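Local structure of histidine kinase (Synechocystis sp., 5DFY) at residues A[73-76]-A[82-85]; A[61-66]-A[86-91]; A[173-176]-A[180-183]. The protein is a cyanobacteriochrome, here its phycocyanobilin-binding GAF domain, and as a full-length protein probably phosphorylates a histidine with ATP in two-component signalling. All blocks are in the same frame, centred on the assembly; numbering follows the deposited sequence.

Contact 1: A[73-76]-A[82-85]; sequences VYRF and GEFI. With CYC (phycocyanobilin), chain B.
The ring of Y74 lies between backbone and chromophore: the amide N of E83 sits over one face, near the rim, and the bilin methyl CMB lies over the opposite face, 3.7 Å from CZ of Y74. Toward F84, Y74 turns an edge to the phenyl face in a T-shaped pair, with Y74 CD1 3.7 Å from F84 CE1 and the planes at 63°. The F84 ring directs its own edge at phycocyanobilin, where its CE1 comes within 3.5 Å of CAB. On the other side of the hairpin, I85 CG2 sits over the centre of one guanidinium face of R75, while E83 OE1 lies at the edge of that group. R75 and E83 form a long salt bridge, 3.5 Å from R75 NH2 to E83 OE1, with the guanidinium and carboxylate planes almost perpendicular. The R75 chain bends at chi3 (64°), which brings its head back alongside the extended E83; E83 is exposed and R75 partly so.

The antiparallel backbones are joined by R75 and E83, a hydrogen-bonded pair in which each N meets the other's O, and by I85 N donating to V73 O at 3.0 Å. Non-hydrogen-bonded pairs, Y74 with F84 and F76 with G82, alternate with them. G82 has no side chain, and its CA lies 3.5 Å from Y74 CZ, so the tyrosine ring can lie directly across the opposing strand. V73 CG1 touches I85 CG1 at 3.9 Å on the side of helix 50-66, where V73 meets S59 and I85 meets F55. W106 adjoins F84 on the bilin side. The arrangement is that of a beta hairpin at the side of the GAF-domain antiparallel sheet, with one aromatic face lining the phycocyanobilin pocket.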
# COMPACT_ATOMS: atom_id res chain seq x y z
N VAL A 73 4.68 -15.53 10.66
CA VAL A 73 4.95 -14.47 9.68
C VAL A 73 6.22 -14.84 8.94
O VAL A 73 7.26 -15.05 9.56
CB VAL A 73 5.10 -13.11 10.37
CG1 VAL A 73 5.39 -12.02 9.31
CG2 VAL A 73 3.85 -12.74 11.16
N TYR A 74 6.13 -14.89 7.61
CA TYR A 74 7.21 -15.35 6.73
C TYR A 74 7.48 -14.25 5.73
O TYR A 74 6.56 -13.83 5.04
CB TYR A 74 6.79 -16.62 6.02
CG TYR A 74 7.74 -17.28 5.05
CD1 TYR A 74 8.71 -18.18 5.49
CD2 TYR A 74 7.63 -17.07 3.68
CE1 TYR A 74 9.54 -18.82 4.60
CE2 TYR A 74 8.48 -17.71 2.77
CZ TYR A 74 9.41 -18.59 3.25
OH TYR A 74 10.26 -19.23 2.38
N ARG A 75 8.71 -13.77 5.69
CA ARG A 75 9.09 -12.63 4.85
C ARG A 75 9.94 -13.11 3.69
O ARG A 75 10.94 -13.81 3.92
CB ARG A 75 9.86 -11.61 5.67
CG ARG A 75 10.24 -10.36 4.88
CD ARG A 75 11.04 -9.41 5.73
NE ARG A 75 12.30 -10.05 6.09
CZ ARG A 75 13.01 -9.77 7.18
NH1 ARG A 75 12.60 -8.85 8.04
NH2 ARG A 75 14.12 -10.45 7.41
N PHE A 76 9.57 -12.74 2.47
CA PHE A 76 10.36 -13.10 1.29
C PHE A 76 11.67 -12.33 1.19
O PHE A 76 11.77 -11.13 1.48
CB PHE A 76 9.55 -12.87 0.04
CG PHE A 76 8.46 -13.89 -0.18
CD1 PHE A 76 8.76 -15.23 -0.40
CD2 PHE A 76 7.13 -13.52 -0.16
CE1 PHE A 76 7.74 -16.16 -0.61
CE2 PHE A 76 6.11 -14.42 -0.38
CZ PHE A 76 6.42 -15.76 -0.59
N GLY A 82 12.72 -17.34 1.72
CA GLY A 82 12.16 -16.53 2.78
C GLY A 82 12.63 -16.93 4.15
O GLY A 82 13.40 -17.87 4.32
N GLU A 83 12.16 -16.18 5.13
CA GLU A 83 12.61 -16.30 6.50
C GLU A 83 11.43 -16.12 7.45
O GLU A 83 10.65 -15.20 7.27
CB GLU A 83 13.70 -15.25 6.77
CG GLU A 83 14.34 -15.29 8.11
CD GLU A 83 15.28 -14.11 8.29
OE1 GLU A 83 15.73 -13.56 7.26
OE2 GLU A 83 15.56 -13.73 9.45
N PHE A 84 11.30 -16.95 8.47
CA PHE A 84 10.35 -16.68 9.53
C PHE A 84 10.86 -15.58 10.40
O PHE A 84 12.04 -15.57 10.78
CB PHE A 84 10.10 -17.95 10.37
CG PHE A 84 9.35 -19.00 9.62
CD1 PHE A 84 8.05 -18.77 9.23
CD2 PHE A 84 9.95 -20.19 9.27
CE1 PHE A 84 7.34 -19.70 8.53
CE2 PHE A 84 9.25 -21.14 8.54
CZ PHE A 84 7.94 -20.89 8.19
N ILE A 85 10.00 -14.62 10.71
CA ILE A 85 10.41 -13.55 11.57
C ILE A 85 9.51 -13.38 12.76
O ILE A 85 9.84 -12.60 13.65
CB ILE A 85 10.53 -12.24 10.77
CG1 ILE A 85 9.20 -11.85 10.14
CG2 ILE A 85 11.59 -12.40 9.66
CD1 ILE A 85 9.23 -10.44 9.57
CHA CYC B . 3.65 -25.52 -2.46
NA CYC B . 4.71 -24.54 -0.38
C1A CYC B . 3.68 -24.69 -1.42
C2A CYC B . 2.59 -23.71 -1.08
C3A CYC B . 2.95 -22.99 0.12
C4A CYC B . 4.26 -23.51 0.56
CMA CYC B . 2.12 -21.91 0.76
CAA CYC B . 1.36 -23.48 -1.95
CBA CYC B . 1.91 -22.53 -3.04
CGA CYC B . 0.95 -22.16 -4.16
O1A CYC B . -0.10 -22.82 -4.31
O2A CYC B . 1.21 -21.20 -4.97
CHB CYC B . 5.13 -23.10 1.69
NB CYC B . 3.35 -22.76 3.42
C1B CYC B . 4.70 -22.57 2.82
C2B CYC B . 5.49 -21.71 3.71
C3B CYC B . 4.70 -21.38 4.82
C4B CYC B . 3.38 -22.02 4.71
CMB CYC B . 6.91 -21.29 3.42
CAB CYC B . 5.12 -20.50 6.00
CBB CYC B . 4.33 -19.20 5.99
OB CYC B . 2.43 -21.98 5.46
NC CYC B . 8.32 -27.47 -0.33
C1C CYC B . 9.14 -27.82 0.53
C2C CYC B . 10.26 -28.91 -0.18
C3C CYC B . 10.20 -28.67 -1.47
C4C CYC B . 8.68 -28.16 -1.67
CMC CYC B . 11.67 -28.77 0.49
CAC CYC B . 10.53 -29.90 -2.49
CBC CYC B . 12.02 -30.14 -2.48
OC CYC B . 9.18 -27.47 1.69
CHD CYC B . 7.97 -28.23 -2.81
ND CYC B . 6.01 -26.66 -2.24
C1D CYC B . 6.61 -27.64 -2.98
C2D CYC B . 5.75 -28.07 -3.96
C3D CYC B . 4.61 -27.34 -3.84
C4D CYC B . 4.78 -26.46 -2.78
CMD CYC B . 6.09 -29.15 -4.97
CAD CYC B . 3.39 -27.45 -4.72
CBD CYC B . 2.32 -28.28 -4.04
CGD CYC B . 2.80 -29.72 -3.90
O1D CYC B . 3.10 -30.20 -2.78
O2D CYC B . 2.91 -30.45 -4.92

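Contact 2: A[61-66]-A[86-91]; sequences EVRHLL and HESVAQ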
# COMPACT_ATOMS: atom_id res chain seq x y z
N GLU A 61 -3.20 -11.82 17.64
CA GLU A 61 -4.59 -11.57 17.29
C GLU A 61 -5.17 -12.70 16.45
O GLU A 61 -6.27 -13.19 16.72
CB GLU A 61 -4.70 -10.21 16.57
CG GLU A 61 -6.10 -9.88 16.05
CD GLU A 61 -6.15 -8.58 15.23
OE1 GLU A 61 -5.20 -8.30 14.46
OE2 GLU A 61 -7.15 -7.85 15.36
N VAL A 62 -4.42 -13.15 15.44
CA VAL A 62 -4.86 -14.26 14.60
C VAL A 62 -5.10 -15.50 15.45
O VAL A 62 -6.12 -16.17 15.32
CB VAL A 62 -3.86 -14.56 13.49
CG1 VAL A 62 -4.25 -15.82 12.74
CG2 VAL A 62 -3.75 -13.37 12.55
N ARG A 63 -4.15 -15.81 16.32
CA ARG A 63 -4.22 -17.05 17.07
C ARG A 63 -5.43 -17.00 17.99
O ARG A 63 -6.14 -17.99 18.14
CB ARG A 63 -2.94 -17.30 17.87
CG ARG A 63 -2.96 -18.69 18.54
CD ARG A 63 -1.57 -19.15 18.96
NE ARG A 63 -0.95 -18.32 19.98
CZ ARG A 63 -1.18 -18.43 21.29
NH1 ARG A 63 -2.05 -19.32 21.76
NH2 ARG A 63 -0.54 -17.64 22.14
N HIS A 64 -5.66 -15.82 18.56
CA HIS A 64 -6.80 -15.55 19.42
C HIS A 64 -8.13 -15.66 18.64
O HIS A 64 -9.05 -16.37 19.06
CB HIS A 64 -6.63 -14.17 20.05
CG HIS A 64 -7.69 -13.81 21.04
ND1 HIS A 64 -8.43 -12.65 20.96
CD2 HIS A 64 -8.12 -14.46 22.15
CE1 HIS A 64 -9.28 -12.61 21.96
NE2 HIS A 64 -9.11 -13.69 22.70
N LEU A 65 -8.23 -14.99 17.50
CA LEU A 65 -9.48 -14.97 16.76
C LEU A 65 -9.85 -16.29 16.12
O LEU A 65 -11.03 -16.64 16.06
CB LEU A 65 -9.46 -13.89 15.67
CG LEU A 65 -9.40 -12.46 16.19
CD1 LEU A 65 -9.25 -11.50 15.01
CD2 LEU A 65 -10.65 -12.11 16.98
N LEU A 66 -8.85 -17.00 15.59
CA LEU A 66 -9.09 -18.26 14.92
C LEU A 66 -9.00 -19.47 15.84
O LEU A 66 -9.35 -20.56 15.44
CB LEU A 66 -8.11 -18.46 13.77
CG LEU A 66 -8.25 -17.51 12.59
CD1 LEU A 66 -7.25 -17.86 11.50
CD2 LEU A 66 -9.67 -17.52 12.06
N HIS A 86 8.39 -14.11 12.84
CA HIS A 86 7.62 -14.13 14.07
C HIS A 86 6.73 -15.36 14.17
O HIS A 86 6.25 -15.88 13.18
CB HIS A 86 6.75 -12.88 14.20
CG HIS A 86 6.29 -12.63 15.60
ND1 HIS A 86 7.00 -11.86 16.50
CD2 HIS A 86 5.23 -13.12 16.29
CE1 HIS A 86 6.38 -11.85 17.66
NE2 HIS A 86 5.30 -12.61 17.56
N GLU A 87 6.54 -15.79 15.42
CA GLU A 87 5.70 -16.94 15.76
C GLU A 87 4.82 -16.59 16.95
O GLU A 87 5.29 -16.03 17.94
CB GLU A 87 6.58 -18.15 16.09
CG GLU A 87 5.82 -19.35 16.64
CD GLU A 87 6.76 -20.47 17.04
OE1 GLU A 87 7.84 -20.17 17.60
OE2 GLU A 87 6.43 -21.64 16.76
N SER A 88 3.54 -16.95 16.88
CA SER A 88 2.68 -17.00 18.05
C SER A 88 2.23 -18.45 18.17
O SER A 88 1.66 -19.00 17.24
CB SER A 88 1.47 -16.07 17.91
OG SER A 88 0.60 -16.12 19.02
N VAL A 89 2.50 -19.08 19.31
CA VAL A 89 2.18 -20.48 19.48
C VAL A 89 1.65 -20.76 20.89
O VAL A 89 2.12 -20.15 21.87
CB VAL A 89 3.41 -21.35 19.17
CG1 VAL A 89 4.58 -21.07 20.13
CG2 VAL A 89 3.07 -22.84 19.19
N ALA A 90 0.66 -21.65 20.98
CA ALA A 90 0.14 -22.06 22.29
C ALA A 90 1.21 -22.86 23.03
O ALA A 90 2.01 -23.56 22.42
CB ALA A 90 -1.13 -22.87 22.14
N GLN A 91 1.20 -22.77 24.35
CA GLN A 91 2.28 -23.33 25.16
C GLN A 91 2.44 -24.85 25.04
O GLN A 91 3.54 -25.39 25.31
CB GLN A 91 2.09 -22.98 26.63
CG GLN A 91 0.94 -23.67 27.28
CD GLN A 91 0.76 -23.21 28.72
OE1 GLN A 91 1.67 -23.34 29.54
NE2 GLN A 91 -0.40 -22.65 29.02
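R63 is the residue through which the helical segment 61-66 meets 86-91, touching S88, V89 and A90. One position earlier, V62 is buried, packing on V71 of the neighbouring strand and on L185 and I188 of helix 179-203. R63 follows on the flank of the helix facing the strand. Its CG is anti to the backbone N (chi1 -174°), which sends the chain out from the helix and over S88, with CD 3.7 Å from the carbonyl O of S88. There the chain bends at chi3, and NE donates to OG of S88 at 2.9 Å. The bond is nearly straight (169°), and OG lies close to the guanidinium plane. The same hydroxyl is hydrogen-bonded to OD1 of D60, one turn back on the helix, so S88 OG bridges two helix residues, and the D60 carboxylate probably offsets part of the arginine charge.

This is the layered build of a GAF domain: helix 50-66 lies with helix 179-203 against one face of the antiparallel sheet, whereas the bilin pocket is on the other. S88, on an outermost strand of that sheet, points to the helix, and its side chain is about 13 Å from phycocyanobilin.

Beyond NE, the R63 guanidinium lies flat over the peptide group linking V89 and A90, the two planes within about 6° of parallel. CZ is 3.7 Å from V89 C, which sits over the centre of the guanidinium face. NH1 extends further along the chain, 3.5 Å from A90 CA and 3.7 Å from A90 CB. The bond at NE and the peptide stacked against its face thus limit the rotation of the group. At the end of the segment, L66 closes the last helical turn, its N bonded to V62 O at 2.9 Å.

Contact 3: A[173-176]-A[180-183]; sequences APRH and REIH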
# COMPACT_ATOMS: atom_id res chain seq x y z
N ALA A 173 -5.05 -31.87 14.83
CA ALA A 173 -6.26 -32.41 14.22
C ALA A 173 -6.50 -31.68 12.90
O ALA A 173 -6.04 -30.55 12.72
CB ALA A 173 -7.45 -32.23 15.12
N PRO A 174 -7.24 -32.31 11.99
CA PRO A 174 -7.63 -31.59 10.79
C PRO A 174 -8.62 -30.50 11.14
O PRO A 174 -9.20 -30.48 12.23
CB PRO A 174 -8.23 -32.66 9.89
CG PRO A 174 -8.56 -33.79 10.78
CD PRO A 174 -7.68 -33.72 11.98
N ARG A 175 -8.80 -29.56 10.21
CA ARG A 175 -9.68 -28.45 10.45
C ARG A 175 -10.30 -28.03 9.15
O ARG A 175 -9.58 -27.68 8.21
CB ARG A 175 -8.92 -27.27 11.04
CG ARG A 175 -9.78 -26.07 11.28
CD ARG A 175 -9.05 -25.03 12.10
NE ARG A 175 -9.91 -23.89 12.32
CZ ARG A 175 -9.70 -22.93 13.19
NH1 ARG A 175 -8.62 -22.95 13.96
NH2 ARG A 175 -10.57 -21.94 13.31
N HIS A 176 -11.62 -27.99 9.10
CA HIS A 176 -12.30 -27.46 7.93
C HIS A 176 -12.38 -25.95 8.05
O HIS A 176 -13.14 -25.44 8.86
CB HIS A 176 -13.70 -28.03 7.77
CG HIS A 176 -14.43 -27.48 6.58
ND1 HIS A 176 -15.74 -27.04 6.64
CD2 HIS A 176 -14.01 -27.26 5.31
CE1 HIS A 176 -16.10 -26.60 5.45
NE2 HIS A 176 -15.08 -26.72 4.63
N ARG A 180 -15.50 -17.73 5.77
CA ARG A 180 -15.40 -16.50 6.55
C ARG A 180 -14.00 -16.34 7.14
O ARG A 180 -13.42 -15.25 7.09
CB ARG A 180 -16.45 -16.49 7.66
CG ARG A 180 -16.20 -15.45 8.74
CD ARG A 180 -17.15 -15.63 9.91
NE ARG A 180 -17.01 -16.94 10.54
CZ ARG A 180 -16.24 -17.18 11.60
NH1 ARG A 180 -15.55 -16.20 12.15
NH2 ARG A 180 -16.17 -18.40 12.10
N GLU A 181 -13.48 -17.42 7.71
CA GLU A 181 -12.14 -17.40 8.32
C GLU A 181 -11.08 -17.02 7.29
O GLU A 181 -10.14 -16.27 7.58
CB GLU A 181 -11.83 -18.76 8.95
CG GLU A 181 -12.67 -19.04 10.19
CD GLU A 181 -12.60 -20.48 10.67
OE1 GLU A 181 -12.49 -21.39 9.83
OE2 GLU A 181 -12.67 -20.67 11.90
N ILE A 182 -11.21 -17.57 6.08
CA ILE A 182 -10.31 -17.24 4.98
C ILE A 182 -10.41 -15.74 4.70
O ILE A 182 -9.40 -15.05 4.54
CB ILE A 182 -10.64 -18.06 3.72
CG1 ILE A 182 -10.46 -19.55 4.00
CG2 ILE A 182 -9.74 -17.63 2.58
CD1 ILE A 182 -10.95 -20.43 2.83
N HIS A 183 -11.64 -15.25 4.63
CA HIS A 183 -11.84 -13.83 4.31
C HIS A 183 -11.26 -12.93 5.39
O HIS A 183 -10.70 -11.87 5.11
CB HIS A 183 -13.32 -13.52 4.14
CG HIS A 183 -13.98 -14.38 3.11
ND1 HIS A 183 -15.32 -14.70 3.15
CD2 HIS A 183 -13.47 -15.00 2.03
CE1 HIS A 183 -15.60 -15.48 2.12
NE2 HIS A 183 -14.50 -15.69 1.43
O HOH W 1 -12.45 -23.75 11.02
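R175 and E181 meet through a salt bridge, their side chains coming from opposite directions. NH2 of R175 donates to OE2 of E181 at 2.8 Å, with an N-H...O angle of 142°. The oxygen lies near the guanidinium plane, at its edge, but the arginine nitrogen approaches the carboxylate from above, 48° out of that plane. NH2 makes the direct bond to the acid, while NE reaches it through a water. R175 reaches this position because its chain is extended from CG to NE, with CG anti to the backbone N (chi1 179°).

A single water supplies the second line of contact. It accepts from NE of R175 at 2.9 Å and donates both to the carbonyl O of H176, at 2.8 Å, and to OE1 of E181, at 2.6 Å. Like OE2, this water lies at the guanidinium edge, so the salt bridge and the water-mediated link use adjacent N-H groups of the same arginine. The arrangement lies where the loop after strand 161-170 of the GAF sheet turns into helix 179-203, and it ties that loop to the first turn of the long C-terminal helix.

Further hydrogen bonds fix both partners. E181 OE1 also takes the backbone N of Q178, three residues earlier, just ahead of the helix. R175 NH2 is shared with the carbonyl O of L66, at the end of helix 50-66, and NH1 is bonded to OE1 of Q170. Every nitrogen of the guanidinium thus has a partner, which restrains its rotation, and the buried carboxylate has several donors that probably favour its charged form. With an alanine in place of E181, R175 would probably lose its charged mate, Q178 N the acceptor it has in OE1, and the water one of its two acceptors.

From the N terminus, helix 50-66 comes first and contributes 61-66 to contact 2. The chain runs into strand 70-76, turns, and returns along strand 82-89. Contact 1 closes this short hairpin; contact 2 closes the longer loop from the helix to the end of the returning strand and encloses contact 1. The two share strand 82-89 and meet where V73 N approaches H86 O at 3.0 Å. Contact 3, in series with both, closes the short connection from the loop after strand 161-170 into helix 179-203. It lies away from contact 1 but adjoins contact 2 at L66, whose CD2 packs on E181 CG. Together they connect hairpin, N-terminal helix, that loop and the C-terminal helix.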